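Local coordinates for protein arginine--tRNA ligase (Campylobacter jejuni, PDB 3FNR) that catalyses the ATP-dependent joining of L-arginine to tRNA(Arg), releasing AMP and diphosphate, as a monomeric class I aminoacyl-tRNA synthetase, at residues A[275-280]-A[310-315]; A[300-305]-A[323-328]. The protein carries 1 engineered substitution. All coordinates share one frame; numbering follows the deposited sequence.

Contact 1 (A[275-280]-A[310-315])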
loop_
_atom_site.group_PDB
_atom_site.type_symbol
_atom_site.label_atom_id
_atom_site.label_comp_id
_atom_site.label_asym_id
_atom_site.label_seq_id
_atom_site.Cartn_x
_atom_site.Cartn_y
_atom_site.Cartn_z
ATOM N N VAL A 275 -12.323 -0.606 -6.724
ATOM C CA VAL A 275 -12.335 -2.067 -6.670
ATOM C C VAL A 275 -13.760 -2.568 -6.380
ATOM O O VAL A 275 -14.445 -2.035 -5.502
ATOM C CB VAL A 275 -11.338 -2.604 -5.612
ATOM C CG1 VAL A 275 -11.424 -4.109 -5.487
ATOM C CG2 VAL A 275 -9.915 -2.197 -5.963
ATOM N N SER A 276 -14.210 -3.570 -7.134
ATOM C CA SER A 276 -15.467 -4.254 -6.838
ATOM C C SER A 276 -15.195 -5.600 -6.194
ATOM O O SER A 276 -14.555 -6.467 -6.798
ATOM C CB SER A 276 -16.293 -4.457 -8.105
ATOM O OG SER A 276 -16.751 -3.223 -8.619
ATOM N N LEU A 277 -15.676 -5.779 -4.968
ATOM C CA LEU A 277 -15.575 -7.073 -4.305
ATOM C C LEU A 277 -16.875 -7.841 -4.431
ATOM O O LEU A 277 -17.955 -7.288 -4.219
ATOM C CB LEU A 277 -15.203 -6.916 -2.832
ATOM C CG LEU A 277 -13.734 -6.704 -2.482
ATOM C CD1 LEU A 277 -13.625 -6.295 -1.028
ATOM C CD2 LEU A 277 -12.893 -7.951 -2.765
ATOM N N LEU A 278 -16.759 -9.116 -4.782
ATOM C CA LEU A 278 -17.916 -9.993 -4.927
ATOM C C LEU A 278 -17.800 -11.202 -4.017
ATOM O O LEU A 278 -16.694 -11.648 -3.711
ATOM C CB LEU A 278 -18.059 -10.487 -6.372
ATOM C CG LEU A 278 -18.241 -9.498 -7.524
ATOM C CD1 LEU A 278 -18.144 -10.235 -8.840
ATOM C CD2 LEU A 278 -19.566 -8.784 -7.428
ATOM N N LYS A 279 -18.953 -11.712 -3.589
ATOM C CA LYS A 279 -19.055 -13.024 -2.956
ATOM C C LYS A 279 -20.262 -13.755 -3.544
ATOM O O LYS A 279 -21.393 -13.257 -3.472
ATOM C CB LYS A 279 -19.182 -12.908 -1.435
ATOM C CG LYS A 279 -19.023 -14.243 -0.711
ATOM C CD LYS A 279 -20.042 -14.399 0.412
ATOM C CE LYS A 279 -19.505 -13.942 1.761
ATOM N NZ LYS A 279 -18.704 -15.009 2.420
ATOM N N ASP A 280 -19.992 -14.925 -4.131
ATOM C CA ASP A 280 -20.987 -15.786 -4.804
ATOM C C ASP A 280 -21.708 -15.113 -5.983
ATOM O O ASP A 280 -22.874 -15.406 -6.264
ATOM C CB ASP A 280 -21.991 -16.394 -3.800
ATOM C CG ASP A 280 -21.319 -17.275 -2.747
ATOM O OD1 ASP A 280 -21.681 -17.162 -1.552
ATOM O OD2 ASP A 280 -20.435 -18.081 -3.110
ATOM N N TYR A 310 -2.527 -9.969 -2.649
ATOM C CA TYR A 310 -2.505 -10.478 -4.014
ATOM C C TYR A 310 -3.538 -9.767 -4.875
ATOM O O TYR A 310 -3.199 -9.190 -5.912
ATOM C CB TYR A 310 -2.733 -11.992 -4.077
ATOM C CG TYR A 310 -2.473 -12.538 -5.475
ATOM C CD1 TYR A 310 -3.464 -12.499 -6.473
ATOM C CD2 TYR A 310 -1.222 -13.045 -5.816
ATOM C CE1 TYR A 310 -3.208 -12.963 -7.771
ATOM C CE2 TYR A 310 -0.956 -13.514 -7.100
ATOM C CZ TYR A 310 -1.948 -13.467 -8.069
ATOM O OH TYR A 310 -1.666 -13.940 -9.328
ATOM N N ILE A 311 -4.795 -9.848 -4.449
ATOM C CA ILE A 311 -5.936 -9.355 -5.194
ATOM C C ILE A 311 -5.759 -7.886 -5.530
ATOM O O ILE A 311 -5.939 -7.490 -6.678
ATOM C CB ILE A 311 -7.242 -9.554 -4.384
ATOM C CG1 ILE A 311 -7.580 -11.040 -4.278
ATOM C CG2 ILE A 311 -8.406 -8.813 -5.019
ATOM C CD1 ILE A 311 -8.543 -11.371 -3.144
ATOM N N PHE A 312 -5.349 -7.092 -4.538
ATOM C CA PHE A 312 -5.276 -5.642 -4.708
ATOM C C PHE A 312 -4.077 -5.149 -5.523
ATOM O O PHE A 312 -3.977 -3.965 -5.841
ATOM C CB PHE A 312 -5.416 -4.927 -3.357
ATOM C CG PHE A 312 -6.838 -4.876 -2.859
ATOM C CD1 PHE A 312 -7.646 -3.784 -3.145
ATOM C CD2 PHE A 312 -7.385 -5.941 -2.155
ATOM C CE1 PHE A 312 -8.965 -3.735 -2.710
ATOM C CE2 PHE A 312 -8.711 -5.903 -1.725
ATOM C CZ PHE A 312 -9.497 -4.794 -2.000
ATOM N N LEU A 313 -3.184 -6.073 -5.867
ATOM C CA LEU A 313 -2.033 -5.777 -6.706
ATOM C C LEU A 313 -2.201 -6.317 -8.127
ATOM O O LEU A 313 -1.407 -6.000 -9.007
ATOM C CB LEU A 313 -0.781 -6.382 -6.083
ATOM C CG LEU A 313 0.558 -5.740 -6.421
ATOM C CD1 LEU A 313 0.705 -4.404 -5.692
ATOM C CD2 LEU A 313 1.674 -6.693 -6.058
ATOM N N SER A 314 -3.261 -7.091 -8.346
ATOM C CA SER A 314 -3.339 -8.016 -9.479
ATOM C C SER A 314 -3.729 -7.393 -10.813
ATOM O O SER A 314 -3.660 -8.054 -11.848
ATOM C CB SER A 314 -4.280 -9.186 -9.149
ATOM O OG SER A 314 -5.613 -8.726 -9.003
ATOM N N LYS A 315 -4.143 -6.136 -10.802
ATOM C CA LYS A 315 -4.449 -5.452 -12.051
ATOM C C LYS A 315 -3.919 -4.026 -12.034
ATOM O O LYS A 315 -3.842 -3.405 -10.966
ATOM C CB LYS A 315 -5.962 -5.502 -12.343
ATOM C CG LYS A 315 -6.396 -5.190 -13.794
ATOM C CD LYS A 315 -6.013 -6.268 -14.833
ATOM C CE LYS A 315 -4.677 -5.990 -15.556
ATOM N NZ LYS A 315 -4.584 -4.637 -16.183
#
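Val275 and Leu277, two residues apart on strand 267-279, meet the aromatic ring of Phe312 in the chain that follows helix 305-311. The contact is wholly apolar, with no hydrogen bond between the segments. Ile311, first along the second segment to point at the strand, stays at the margin: its CG2 lies 5.1 Å from Leu277 CD2, and its side chain also packs on Phe323. Phe312 does the main work. With CG anti to its own carbonyl carbon (chi1 -77°), the ring reaches over to the strand, and its CE1 corner is received in the fork of Val275, 3.7 Å from CG1 and 3.7 Å from CG2. Val275 meets the ring obliquely, whereas Leu277 CD1 comes to the ring edge near its plane, 4.5 Å from CZ. Ala50 and Arg51 of helix 50-65 also touch Phe312. Phe312 itself lies within a type I turn running from Ile311 to Ser314, in which Ile311 O accepts both Ser314 N (3.2 Å) and Ser314 OG (2.7 Å). The hydroxyl stands 22° out of the carbonyl plane. Ile47 of the HIGH motif packs on Leu277, which places this apolar patch beside that signature. The region following helix 305-311 thus packs on the parallel strands at this side of the Rossmann-type catalytic domain of a class I synthetase.

Contact 2 (A[300-305]-A[323-328]); sequences VDEIGS and FDISDL
Ile303, in the last turn of helix 296-303, packs against Ile325 and Leu328 of the 3-10 segment that follows strand 321-324. Among the apolar contacts, Leu328 CD1 rests 3.8 Å from both Ile303 CB and Ile303 CG2, the two side chains meeting at a slant. The same CG2 methyl lies 4.1 Å from Ile325 CB, where the isoleucines cross nearly at right angles. In Ile303 CG1 sits between the backbone N and the carbonyl carbon (chi1 73°), which leaves CG2 anti to the carbonyl carbon and facing both partners. Ile311 of the next helix also packs on Ile303.

A mixed contact borders this patch. The extended chain of Glu302 brings OE1 to 3.5 Å from Ile325 CD1; the carboxylate itself is held by a salt bridge from OE1 to Lys279 and a hydrogen bond between OE2 and Tyr284 OH.

Within 323-328, Asp324 OD1 accepts Ser326 N at 3.2 Å, an Asx turn; in one of two modelled conformers Ser326 OG also reaches OD1, a doubtful second bond. The chemistry implies a small hydrophobic joint edged by a paired charge, which would tend to keep Glu302 ionised although a methyl group lies against it.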
loop_
_atom_site.group_PDB
_atom_site.type_symbol
_atom_site.label_atom_id
_atom_site.label_comp_id
_atom_site.label_asym_id
_atom_site.label_seq_id
_atom_site.Cartn_x
_atom_site.Cartn_y
_atom_site.Cartn_z
ATOM N N VAL A 300 -9.902 -8.408 5.609
ATOM C CA VAL A 300 -8.705 -9.157 6.023
ATOM C C VAL A 300 -9.064 -10.287 6.994
ATOM O O VAL A 300 -8.459 -11.358 6.955
ATOM C CB VAL A 300 -7.585 -8.257 6.622
ATOM C CG1 VAL A 300 -6.327 -9.080 6.928
ATOM C CG2 VAL A 300 -7.212 -7.155 5.674
ATOM N N ASP A 301 -10.063 -10.053 7.843
ATOM C CA ASP A 301 -10.576 -11.087 8.747
ATOM C C ASP A 301 -11.124 -12.281 7.961
ATOM O O ASP A 301 -10.901 -13.439 8.325
ATOM C CB ASP A 301 -11.676 -10.517 9.655
ATOM C CG ASP A 301 -11.126 -9.662 10.793
ATOM O OD1 ASP A 301 -9.984 -9.904 11.241
ATOM O OD2 ASP A 301 -11.851 -8.744 11.244
ATOM N N GLU A 302 -11.814 -11.981 6.866
ATOM C CA GLU A 302 -12.456 -12.998 6.056
ATOM C C GLU A 302 -11.489 -13.708 5.114
ATOM O O GLU A 302 -11.452 -14.936 5.085
ATOM C CB GLU A 302 -13.621 -12.393 5.271
ATOM C CG GLU A 302 -14.553 -13.424 4.653
ATOM C CD GLU A 302 -15.933 -12.866 4.342
ATOM O OE1 GLU A 302 -16.668 -13.516 3.570
ATOM O OE2 GLU A 302 -16.289 -11.790 4.868
ATOM N N ILE A 303 -10.703 -12.948 4.354
ATOM C CA ILE A 303 -9.861 -13.547 3.316
ATOM C C ILE A 303 -8.390 -13.764 3.694
ATOM O O ILE A 303 -7.684 -14.514 3.027
ATOM C CB ILE A 303 -9.971 -12.792 1.971
ATOM C CG1 ILE A 303 -9.238 -11.444 2.025
ATOM C CG2 ILE A 303 -11.442 -12.655 1.555
ATOM C CD1 ILE A 303 -9.085 -10.763 0.683
ATOM N N GLY A 304 -7.922 -13.113 4.756
ATOM C CA GLY A 304 -6.513 -13.213 5.121
ATOM C C GLY A 304 -5.651 -12.211 4.377
ATOM O O GLY A 304 -6.021 -11.723 3.304
ATOM N N SER A 305 -4.489 -11.925 4.957
ATOM C CA SER A 305 -3.567 -10.900 4.472
ATOM C C SER A 305 -2.984 -11.178 3.085
ATOM O O SER A 305 -2.952 -10.282 2.237
ATOM C CB SER A 305 -2.429 -10.710 5.478
ATOM O OG SER A 305 -1.558 -9.671 5.069
ATOM N N PHE A 323 -13.197 -8.734 -8.288
ATOM C CA PHE A 323 -12.788 -10.042 -7.802
ATOM C C PHE A 323 -13.855 -10.698 -6.949
ATOM O O PHE A 323 -14.459 -10.051 -6.100
ATOM C CB PHE A 323 -11.474 -9.953 -7.021
ATOM C CG PHE A 323 -10.739 -11.256 -6.937
ATOM C CD1 PHE A 323 -9.831 -11.618 -7.930
ATOM C CD2 PHE A 323 -10.957 -12.129 -5.874
ATOM C CE1 PHE A 323 -9.148 -12.833 -7.864
ATOM C CE2 PHE A 323 -10.282 -13.344 -5.798
ATOM C CZ PHE A 323 -9.376 -13.697 -6.796
ATOM N N ASP A 324 -14.081 -11.987 -7.195
ATOM C CA ASP A 324 -14.981 -12.790 -6.378
ATOM C C ASP A 324 -14.170 -13.576 -5.355
ATOM O O ASP A 324 -13.338 -14.411 -5.717
ATOM C CB ASP A 324 -15.820 -13.741 -7.242
ATOM C CG ASP A 324 -17.102 -14.204 -6.544
ATOM O OD1 ASP A 324 -17.088 -14.437 -5.314
ATOM O OD2 ASP A 324 -18.134 -14.345 -7.236
ATOM N N ILE A 325 -14.444 -13.313 -4.079
ATOM C CA ILE A 325 -13.705 -13.916 -2.967
ATOM C C ILE A 325 -13.995 -15.405 -2.728
ATOM O O ILE A 325 -13.312 -16.052 -1.927
ATOM C CB ILE A 325 -13.903 -13.120 -1.648
ATOM C CG1 ILE A 325 -15.344 -13.242 -1.137
ATOM C CG2 ILE A 325 -13.467 -11.657 -1.832
ATOM C CD1 ILE A 325 -15.512 -12.884 0.324
ATOM N N SER A 326 -15.006 -15.931 -3.422
ATOM C CA SER A 326 -15.362 -17.345 -3.349
ATOM C C SER A 326 -14.329 -18.213 -4.068
ATOM O O SER A 326 -14.262 -19.427 -3.851
ATOM C CB SER A 326 -16.752 -17.575 -3.950
ATOM O OG SER A 326 -16.783 -17.203 -5.318
ATOM N N ASP A 327 -13.524 -17.577 -4.921
ATOM C CA ASP A 327 -12.444 -18.236 -5.658
ATOM C C ASP A 327 -11.329 -18.728 -4.731
ATOM O O ASP A 327 -10.583 -19.645 -5.079
ATOM C CB ASP A 327 -11.858 -17.285 -6.710
ATOM C CG ASP A 327 -12.881 -16.844 -7.757
ATOM O OD1 ASP A 327 -12.471 -16.169 -8.726
ATOM O OD2 ASP A 327 -14.087 -17.159 -7.617
ATOM N N LEU A 328 -11.240 -18.129 -3.544
ATOM C CA LEU A 328 -10.236 -18.485 -2.538
ATOM C C LEU A 328 -10.582 -19.755 -1.752
ATOM O O LEU A 328 -9.854 -20.154 -0.843
ATOM C CB LEU A 328 -10.016 -17.312 -1.581
ATOM C CG LEU A 328 -9.860 -15.941 -2.241
ATOM C CD1 LEU A 328 -9.907 -14.848 -1.201
ATOM C CD2 LEU A 328 -8.579 -15.845 -3.074
#

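In the fold
The two contacts interleave along the chain, 275-280, 300-305, 310-315 and then 323-328, with centres about 8 Å apart. Strands 267-279 and 321-324 are parallel neighbours in one sheet, and Leu278 N to Phe323 O, at 2.8 Å, is a probable hydrogen bond between them. The connection between these strands includes strand 282-283, then the consecutive helices 296-303 and 305-311; contact 1 involves the chain that follows the second helix, contact 2 the end of the first. With helix 336-353 next, this order is consistent with the beta-alpha-alpha-beta-alpha stem-contact fold of class I synthetases. The KMSKS-like sequence, part of it not modelled, lies between 275-280 and 300-305, so both contacts probably adjoin the base of that loop.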